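Local atomic coordinates of uncharacterized protein (Desulfotomaculum acetoxidans, PDB entry 3U4Y), a protein that is of unknown function but folds as a seven-bladed beta-propeller related to the lactonase family. Residues A[64-69]-A[113-118]; A[193-198]-A[220-225]; A[242-247]-A[255-260]. All blocks are in the same frame, centred on the assembly; numbering follows the deposited sequence.

Interaction 1: A[64-69]-A[113-118]; sequences LVQIET and YSFLKN
The backbones of 64-69 and 113-118 keep well apart, with the CA atoms of Leu64 and Tyr113 8.9 Å from each other and those of Gln66 and Asn118 8.2 Å, so side chains alone span the distance. Tyr113 and Gln66 carry most of the contact between them. The CG of Tyr113 is anti to the backbone N, which sends the ring towards strand 63-68, and Leu64 CD2 lies over the middle of one face, 3.4 Å from the ring centroid and 12° off the normal, a CH-pi contact. The phenol hydroxyl goes past the leucine to Gln66: Tyr113 OH donates to Gln66 OE1 at 2.5 Å, in the plane of the carbonyl. Each strand is the third of its own four-stranded blade, and the contact is the face-to-face packing of successive blades in the propeller. The extended Gln66 side chain suits this buried seam, because its two amide atoms serve two partners: NE2 bonds to Asn53 of its own blade while OE1 accepts the tyrosine's hydrogen bond. Phe115 CD1 approaches Gln66 NE2 obliquely at 3.7 Å. A phenylalanine in place of Tyr113 would keep the ring but would probably leave the buried Gln66 OE1 without its hydroxyl donor, loosening the link between the blades. Asn118, with the left-handed backbone that asparagine tolerates well, closes the turn into strand 119-125, and Phe120 on that strand meets the Tyr113 ring edge-to-face.

Interaction 2: A[193-198]-A[220-225]; sequences ANLIGN and NNLPGT
Two connections of the beta-propeller meet here: the turn that joins strands 189-194 and 199-204 within one blade, and the link 220-225 that carries the chain from the outer strand 212-218 of that blade to the first strand of the next. Their backbones come together at Leu195 and Leu222, whose CA atoms are 5.1 Å apart. A single hydrogen bond ties them: Leu222 N donates to Asn198 OD1 at 2.8 Å, fairly straight with 161° at the hydrogen, though the donor stands above the amide plane, 38° out of it. Asn198 takes up a left-handed backbone conformation, which asparagine accommodates more readily than most residues, and its CG lies beside the backbone N, so the amide reaches across to the linker. The same OD1 is also near Pro223 CD, the long axes of the two side chains crossing at about a right angle.

Apolar groups fill in next to this bond. Leu195, its CG anti to the backbone N, sets its tip, CD1, against the branch point of Leu222, 3.5 Å from Leu222 CG, and equally near Pro223 O. Pro223 has no N-H to satisfy, and its compact ring fits against the end of the strand: CG touches the carbonyl oxygen of Asn194 at 3.2 Å, and CB is 4.4 Å from Ala193 CB. A small alanine suits that place, where the linker passes close to the strand. Asn194 turns its side chain the other way, to Ser173 through OD1. Leu195 also rests on Phe179 of strand 178-183, while Pro223 leans on Val237 of strand 234-238, so the contact lies between the inner strands of one blade and those of the next.

Interaction 3: A[242-247]-A[255-260]; sequences TVDVFN and LSFVKS
The Phe246 ring receives the edge of Phe257 on one face, in a T-shaped (edge-to-face) pair with planes at 80° and centroids 5.5 Å apart. Phe257 CD1 stands 3.9 Å above the Phe246 plane, displaced toward the rim of the ring. Around Phe257 itself, the backbone N of Lys259 lies over one face, while Ser260 CB and Asp244 CB come in at the edge. The first torsions make the pair possible: the Phe246 CG lies beside its backbone N and the Phe257 CG is anti to its own, so the side chains cross obliquely and the edge of Phe257 meets the face of Phe246. Leu255 CD2 packs on Phe246 CB, adding branched apolar bulk where Phe246 and Leu255 both press on Val217 of the preceding blade.

Strands 242-249 and 254-262 form the outer hairpin of their propeller blade, and the segments diverge from antiparallel, their directions making an angle of 134°. A classic beta bulge interrupts the register, with Val258 and Lys259 both opposite Val245. Val245 O thus meets two donors, Val258 N at 2.9 Å and, weakly, Lys259 N at 3.4 Å. Val245 N gives a nearly straight bond to Lys259 O at 2.7 Å, with 176° at the hydrogen. Beyond the bulge, Asn247 and Ser256 exchange backbone bonds in both directions, Asn247 N to Ser256 O at 2.9 Å and Ser256 N to Asn247 O at 2.8 Å. On the face away from the aromatic pair, Val245 CG2 touches Val258 CB. A beta-branched valine suits the extended backbone at Val245; the CG methylene of Lys259 covers Val245 CG1, and this partly exposed position suits a residue with a charged end.

How the interactions relate
Interaction 1 is the most buried of the three and joins neighbouring blades by side chains alone, through a tyrosine hydroxyl and one ring face. Interaction 2 is partly buried and brings loops together, mixing an amide-to-backbone bond with leucine and proline packing. Interaction 3 lies within one blade, where backbone bonds dominate and several residues of the outermost strand are exposed. Interactions 2 and 3 touch on the same side of the chain's centre: Asn220 N is 3.2 Å from Asp244 OD2, a probable hydrogen bond from the interblade linker to the hairpin it precedes. Interaction 1 lies across the propeller, its centre about 33 Å from that of interaction 2.

Interaction 1: A[64-69]-A[113-118]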
loop_
_atom_site.group_PDB
_atom_site.type_symbol
_atom_site.label_atom_id
_atom_site.label_comp_id
_atom_site.label_asym_id
_atom_site.label_seq_id
_atom_site.Cartn_x
_atom_site.Cartn_y
_atom_site.Cartn_z
ATOM N N LEU A 64 -5.806 9.833 12.077
ATOM C CA LEU A 64 -6.389 8.673 11.410
ATOM C C LEU A 64 -7.918 8.691 11.488
ATOM O O LEU A 64 -8.482 8.882 12.560
ATOM C CB LEU A 64 -5.862 7.386 12.044
ATOM C CG LEU A 64 -6.435 6.061 11.516
ATOM C CD1 LEU A 64 -5.336 5.040 11.257
ATOM C CD2 LEU A 64 -7.468 5.499 12.463
ATOM N N VAL A 65 -8.590 8.491 10.361
ATOM C CA VAL A 65 -10.049 8.357 10.371
ATOM C C VAL A 65 -10.506 6.946 9.952
ATOM O O VAL A 65 -9.897 6.327 9.076
ATOM C CB VAL A 65 -10.736 9.413 9.479
ATOM C CG1 VAL A 65 -10.028 10.731 9.599
ATOM C CG2 VAL A 65 -10.732 8.969 8.042
ATOM N N GLN A 66 -11.574 6.456 10.592
ATOM C CA GLN A 66 -12.138 5.128 10.335
ATOM C C GLN A 66 -13.563 5.242 9.836
ATOM O O GLN A 66 -14.361 5.972 10.401
ATOM C CB GLN A 66 -12.120 4.276 11.611
ATOM C CG GLN A 66 -13.039 3.046 11.564
ATOM C CD GLN A 66 -12.938 2.162 12.809
ATOM O OE1 GLN A 66 -12.160 2.436 13.727
ATOM N NE2 GLN A 66 -13.728 1.092 12.838
ATOM N N ILE A 67 -13.900 4.515 8.784
ATOM C CA ILE A 67 -15.259 4.607 8.271
ATOM C C ILE A 67 -15.923 3.240 7.984
ATOM O O ILE A 67 -15.242 2.293 7.599
ATOM C CB ILE A 67 -15.330 5.558 7.050
ATOM C CG1 ILE A 67 -15.737 4.805 5.798
ATOM C CG2 ILE A 67 -14.009 6.313 6.839
ATOM C CD1 ILE A 67 -16.156 5.722 4.698
ATOM N N GLU A 68 -17.236 3.135 8.220
ATOM C CA GLU A 68 -17.997 1.928 7.873
ATOM C C GLU A 68 -18.615 2.082 6.485
ATOM O O GLU A 68 -19.156 3.133 6.163
ATOM C CB GLU A 68 -19.110 1.671 8.880
ATOM C CG GLU A 68 -18.673 1.259 10.273
ATOM C CD GLU A 68 -19.876 0.988 11.189
ATOM O OE1 GLU A 68 -21.039 1.074 10.705
ATOM O OE2 GLU A 68 -19.657 0.690 12.389
ATOM N N THR A 69 -18.569 1.035 5.670
ATOM C CA THR A 69 -18.851 1.201 4.246
ATOM C C THR A 69 -20.151 0.595 3.740
ATOM O O THR A 69 -20.461 0.710 2.547
ATOM C CB THR A 69 -17.740 0.576 3.411
ATOM O OG1 THR A 69 -17.727 -0.840 3.630
ATOM C CG2 THR A 69 -16.399 1.155 3.803
ATOM N N TYR A 113 -3.175 0.795 15.848
ATOM C CA TYR A 113 -4.487 1.331 16.161
ATOM C C TYR A 113 -5.526 0.208 16.258
ATOM O O TYR A 113 -5.675 -0.565 15.311
ATOM C CB TYR A 113 -4.844 2.314 15.051
ATOM C CG TYR A 113 -6.293 2.709 14.965
ATOM C CD1 TYR A 113 -6.785 3.804 15.673
ATOM C CD2 TYR A 113 -7.167 2.012 14.153
ATOM C CE1 TYR A 113 -8.111 4.177 15.583
ATOM C CE2 TYR A 113 -8.502 2.380 14.058
ATOM C CZ TYR A 113 -8.968 3.464 14.771
ATOM O OH TYR A 113 -10.295 3.817 14.663
ATOM N N SER A 114 -6.230 0.114 17.394
ATOM C CA SER A 114 -7.250 -0.933 17.602
ATOM C C SER A 114 -8.613 -0.604 16.996
ATOM O O SER A 114 -9.233 0.375 17.377
ATOM C CB SER A 114 -7.432 -1.245 19.092
ATOM O OG SER A 114 -8.308 -2.354 19.287
ATOM N N PHE A 115 -9.085 -1.433 16.071
ATOM C CA PHE A 115 -10.383 -1.226 15.434
ATOM C C PHE A 115 -11.526 -1.468 16.406
ATOM O O PHE A 115 -12.634 -0.950 16.234
ATOM C CB PHE A 115 -10.555 -2.201 14.284
ATOM C CG PHE A 115 -10.008 -1.718 12.976
ATOM C CD1 PHE A 115 -10.836 -1.088 12.057
ATOM C CD2 PHE A 115 -8.681 -1.930 12.642
ATOM C CE1 PHE A 115 -10.348 -0.662 10.840
ATOM C CE2 PHE A 115 -8.184 -1.505 11.423
ATOM C CZ PHE A 115 -9.019 -0.870 10.524
ATOM N N LEU A 116 -11.260 -2.294 17.408
ATOM C CA LEU A 116 -12.262 -2.625 18.407
ATOM C C LEU A 116 -12.407 -1.451 19.363
ATOM O O LEU A 116 -13.511 -0.956 19.598
ATOM C CB LEU A 116 -11.831 -3.874 19.171
ATOM C CG LEU A 116 -10.826 -4.735 18.392
ATOM C CD1 LEU A 116 -9.865 -5.443 19.335
ATOM C CD2 LEU A 116 -11.519 -5.732 17.454
ATOM N N LYS A 117 -11.270 -1.003 19.891
ATOM C CA LYS A 117 -11.222 0.072 20.870
ATOM C C LYS A 117 -11.272 1.435 20.204
ATOM O O LYS A 117 -11.486 2.448 20.871
ATOM C CB LYS A 117 -9.963 -0.039 21.723
ATOM C CG LYS A 117 -9.680 -1.443 22.243
ATOM C CD LYS A 117 -8.709 -1.415 23.414
ATOM C CE LYS A 117 -9.259 -2.210 24.593
ATOM N NZ LYS A 117 -8.700 -1.774 25.909
ATOM N N ASN A 118 -11.090 1.457 18.888
ATOM C CA ASN A 118 -11.133 2.697 18.109
ATOM C C ASN A 118 -10.072 3.716 18.545
ATOM O O ASN A 118 -10.243 4.910 18.311
ATOM C CB ASN A 118 -12.526 3.340 18.170
ATOM C CG ASN A 118 -13.597 2.518 17.460
ATOM O OD1 ASN A 118 -14.070 2.899 16.396
ATOM N ND2 ASN A 118 -13.995 1.399 18.058
#

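Interaction 2: A[193-198]-A[220-225]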
loop_
_atom_site.group_PDB
_atom_site.type_symbol
_atom_site.label_atom_id
_atom_site.label_comp_id
_atom_site.label_asym_id
_atom_site.label_seq_id
_atom_site.Cartn_x
_atom_site.Cartn_y
_atom_site.Cartn_z
ATOM N N ALA A 193 10.596 -2.558 -3.923
ATOM C CA ALA A 193 10.822 -1.693 -5.066
ATOM C C ALA A 193 11.991 -0.768 -4.759
ATOM O O ALA A 193 11.963 -0.005 -3.787
ATOM C CB ALA A 193 9.591 -0.887 -5.360
ATOM N N ASN A 194 13.026 -0.861 -5.585
ATOM C CA ASN A 194 14.204 -0.039 -5.445
ATOM C C ASN A 194 14.106 1.049 -6.481
ATOM O O ASN A 194 14.154 0.795 -7.684
ATOM C CB ASN A 194 15.434 -0.883 -5.664
ATOM C CG ASN A 194 15.578 -1.985 -4.626
ATOM O OD1 ASN A 194 15.619 -1.730 -3.421
ATOM N ND2 ASN A 194 15.684 -3.215 -5.096
ATOM N N LEU A 195 13.928 2.269 -6.000
ATOM C CA LEU A 195 13.463 3.353 -6.846
ATOM C C LEU A 195 14.533 3.894 -7.801
ATOM O O LEU A 195 14.250 4.166 -8.968
ATOM C CB LEU A 195 12.836 4.453 -5.986
ATOM C CG LEU A 195 12.048 5.592 -6.646
ATOM C CD1 LEU A 195 11.209 5.126 -7.818
ATOM C CD2 LEU A 195 11.170 6.241 -5.617
ATOM N N ILE A 196 15.763 4.050 -7.335
ATOM C CA ILE A 196 16.792 4.427 -8.289
ATOM C C ILE A 196 17.513 3.205 -8.847
ATOM O O ILE A 196 17.917 3.210 -10.001
ATOM C CB ILE A 196 17.785 5.486 -7.764
ATOM C CG1 ILE A 196 18.424 5.030 -6.468
ATOM C CG2 ILE A 196 17.098 6.819 -7.559
ATOM C CD1 ILE A 196 19.564 5.924 -6.041
ATOM N N GLY A 197 17.643 2.155 -8.037
ATOM C CA GLY A 197 18.204 0.891 -8.486
ATOM C C GLY A 197 17.428 0.350 -9.673
ATOM O O GLY A 197 17.960 -0.421 -10.470
ATOM N N ASN A 198 16.166 0.760 -9.803
ATOM C CA ASN A 198 15.310 0.284 -10.892
ATOM C C ASN A 198 15.257 -1.229 -10.924
ATOM O O ASN A 198 15.569 -1.853 -11.927
ATOM C CB ASN A 198 15.832 0.778 -12.217
ATOM C CG ASN A 198 15.401 2.158 -12.517
ATOM O OD1 ASN A 198 14.507 2.698 -11.871
ATOM N ND2 ASN A 198 16.011 2.747 -13.524
ATOM N N ASN A 220 11.677 -0.949 -15.655
ATOM C CA ASN A 220 11.735 0.340 -16.313
ATOM C C ASN A 220 11.960 1.445 -15.298
ATOM O O ASN A 220 11.933 1.224 -14.086
ATOM C CB ASN A 220 10.446 0.613 -17.069
ATOM C CG ASN A 220 10.284 -0.265 -18.275
ATOM O OD1 ASN A 220 9.442 -1.157 -18.289
ATOM N ND2 ASN A 220 11.084 -0.017 -19.303
ATOM N N ASN A 221 12.142 2.655 -15.792
ATOM C CA ASN A 221 12.472 3.743 -14.898
ATOM C C ASN A 221 11.477 3.978 -13.766
ATOM O O ASN A 221 10.301 4.282 -14.000
ATOM C CB ASN A 221 12.679 5.034 -15.679
ATOM C CG ASN A 221 13.420 6.071 -14.881
ATOM O OD1 ASN A 221 14.178 5.744 -13.954
ATOM N ND2 ASN A 221 13.208 7.334 -15.228
ATOM N N LEU A 222 11.975 3.810 -12.544
ATOM C CA LEU A 222 11.361 4.395 -11.365
ATOM C C LEU A 222 10.140 3.629 -10.867
ATOM O O LEU A 222 9.015 4.096 -11.002
ATOM C CB LEU A 222 11.015 5.851 -11.660
ATOM C CG LEU A 222 11.666 6.908 -10.758
ATOM C CD1 LEU A 222 13.152 6.649 -10.578
ATOM C CD2 LEU A 222 11.437 8.282 -11.318
ATOM N N PRO A 223 10.372 2.444 -10.280
ATOM C CA PRO A 223 9.300 1.560 -9.810
ATOM C C PRO A 223 8.644 2.021 -8.505
ATOM O O PRO A 223 9.319 2.219 -7.494
ATOM C CB PRO A 223 10.025 0.231 -9.600
ATOM C CG PRO A 223 11.454 0.617 -9.320
ATOM C CD PRO A 223 11.703 1.805 -10.182
ATOM N N GLY A 224 7.321 2.158 -8.520
ATOM C CA GLY A 224 6.610 2.653 -7.360
ATOM C C GLY A 224 5.944 1.603 -6.491
ATOM O O GLY A 224 6.314 1.408 -5.333
ATOM N N THR A 225 4.946 0.930 -7.043
ATOM C CA THR A 225 4.108 0.063 -6.229
ATOM C C THR A 225 3.957 -1.322 -6.846
ATOM O O THR A 225 3.878 -1.470 -8.066
ATOM C CB THR A 225 2.722 0.736 -5.894
ATOM O OG1 THR A 225 1.655 0.089 -6.602
ATOM C CG2 THR A 225 2.747 2.256 -6.214
#

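Interaction 3: A[242-247]-A[255-260]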
loop_
_atom_site.group_PDB
_atom_site.type_symbol
_atom_site.label_atom_id
_atom_site.label_comp_id
_atom_site.label_asym_id
_atom_site.label_seq_id
_atom_site.Cartn_x
_atom_site.Cartn_y
_atom_site.Cartn_z
ATOM N N THR A 242 5.431 3.018 -17.386
ATOM C CA THR A 242 4.831 1.736 -17.691
ATOM C C THR A 242 4.310 0.981 -16.487
ATOM O O THR A 242 4.701 1.231 -15.344
ATOM C CB THR A 242 5.851 0.809 -18.376
ATOM O OG1 THR A 242 6.956 0.577 -17.497
ATOM C CG2 THR A 242 6.363 1.425 -19.654
ATOM N N VAL A 243 3.417 0.040 -16.770
ATOM C CA VAL A 243 3.237 -1.106 -15.903
ATOM C C VAL A 243 4.106 -2.206 -16.463
ATOM O O VAL A 243 4.162 -2.399 -17.670
ATOM C CB VAL A 243 1.829 -1.635 -15.930
ATOM C CG1 VAL A 243 1.687 -2.745 -14.885
ATOM C CG2 VAL A 243 0.863 -0.514 -15.687
ATOM N N ASP A 244 4.803 -2.901 -15.581
ATOM C CA ASP A 244 5.567 -4.080 -15.942
ATOM C C ASP A 244 4.901 -5.287 -15.326
ATOM O O ASP A 244 4.524 -5.266 -14.159
ATOM C CB ASP A 244 7.002 -3.973 -15.419
ATOM C CG ASP A 244 7.760 -2.883 -16.101
ATOM O OD1 ASP A 244 7.295 -2.447 -17.167
ATOM O OD2 ASP A 244 8.798 -2.445 -15.582
ATOM N N VAL A 245 4.738 -6.347 -16.096
ATOM C CA VAL A 245 4.279 -7.560 -15.474
ATOM C C VAL A 245 5.363 -8.641 -15.460
ATOM O O VAL A 245 6.063 -8.855 -16.448
ATOM C CB VAL A 245 2.928 -8.026 -16.073
ATOM C CG1 VAL A 245 2.691 -7.362 -17.408
ATOM C CG2 VAL A 245 2.858 -9.532 -16.157
ATOM N N PHE A 246 5.523 -9.280 -14.308
ATOM C CA PHE A 246 6.408 -10.426 -14.189
ATOM C C PHE A 246 5.627 -11.660 -13.771
ATOM O O PHE A 246 4.554 -11.560 -13.216
ATOM C CB PHE A 246 7.465 -10.182 -13.126
ATOM C CG PHE A 246 8.270 -8.946 -13.338
ATOM C CD1 PHE A 246 7.663 -7.694 -13.325
ATOM C CD2 PHE A 246 9.643 -9.028 -13.504
ATOM C CE1 PHE A 246 8.409 -6.537 -13.498
ATOM C CE2 PHE A 246 10.393 -7.890 -13.672
ATOM C CZ PHE A 246 9.777 -6.638 -13.673
ATOM N N ASN A 247 6.191 -12.826 -14.032
ATOM C CA ASN A 247 5.691 -14.059 -13.466
ATOM C C ASN A 247 6.568 -14.399 -12.292
ATOM O O ASN A 247 7.754 -14.115 -12.318
ATOM C CB ASN A 247 5.802 -15.184 -14.479
ATOM C CG ASN A 247 4.683 -15.174 -15.488
ATOM O OD1 ASN A 247 4.932 -15.217 -16.697
ATOM N ND2 ASN A 247 3.438 -15.142 -15.004
ATOM N N LEU A 255 11.664 -14.118 -10.317
ATOM C CA LEU A 255 10.776 -13.232 -11.068
ATOM C C LEU A 255 11.159 -13.161 -12.544
ATOM O O LEU A 255 12.267 -12.776 -12.869
ATOM C CB LEU A 255 10.874 -11.819 -10.493
ATOM C CG LEU A 255 9.931 -11.381 -9.381
ATOM C CD1 LEU A 255 10.079 -9.903 -9.160
ATOM C CD2 LEU A 255 8.500 -11.715 -9.767
ATOM N N SER A 256 10.248 -13.492 -13.446
ATOM C CA SER A 256 10.577 -13.521 -14.871
ATOM C C SER A 256 9.780 -12.467 -15.632
ATOM O O SER A 256 8.553 -12.463 -15.595
ATOM C CB SER A 256 10.296 -14.921 -15.448
ATOM O OG SER A 256 10.558 -15.955 -14.502
ATOM N N PHE A 257 10.468 -11.573 -16.329
ATOM C CA PHE A 257 9.774 -10.517 -17.062
ATOM C C PHE A 257 8.856 -11.094 -18.115
ATOM O O PHE A 257 9.203 -12.042 -18.801
ATOM C CB PHE A 257 10.751 -9.539 -17.717
ATOM C CG PHE A 257 10.084 -8.351 -18.345
ATOM C CD1 PHE A 257 9.474 -7.386 -17.558
ATOM C CD2 PHE A 257 10.050 -8.205 -19.720
ATOM C CE1 PHE A 257 8.835 -6.305 -18.140
ATOM C CE2 PHE A 257 9.416 -7.124 -20.305
ATOM C CZ PHE A 257 8.807 -6.177 -19.520
ATOM N N VAL A 258 7.674 -10.517 -18.243
ATOM C CA VAL A 258 6.755 -10.950 -19.273
ATOM C C VAL A 258 6.575 -9.858 -20.298
ATOM O O VAL A 258 6.894 -10.042 -21.471
ATOM C CB VAL A 258 5.405 -11.290 -18.677
ATOM C CG1 VAL A 258 4.445 -11.700 -19.762
ATOM C CG2 VAL A 258 5.566 -12.387 -17.653
ATOM N N LYS A 259 6.059 -8.719 -19.850
ATOM C CA LYS A 259 5.877 -7.577 -20.729
ATOM C C LYS A 259 5.552 -6.308 -19.962
ATOM O O LYS A 259 5.342 -6.323 -18.751
ATOM C CB LYS A 259 4.754 -7.849 -21.714
ATOM C CG LYS A 259 3.422 -8.026 -21.042
ATOM C CD LYS A 259 2.318 -7.522 -21.946
ATOM C CE LYS A 259 0.956 -7.897 -21.413
ATOM N NZ LYS A 259 0.839 -9.374 -21.236
ATOM N N SER A 260 5.502 -5.208 -20.697
ATOM C CA SER A 260 5.188 -3.910 -20.130
ATOM C C SER A 260 4.230 -3.199 -21.041
ATOM O O SER A 260 4.094 -3.550 -22.207
ATOM C CB SER A 260 6.449 -3.078 -19.987
ATOM O OG SER A 260 7.439 -3.509 -20.905
#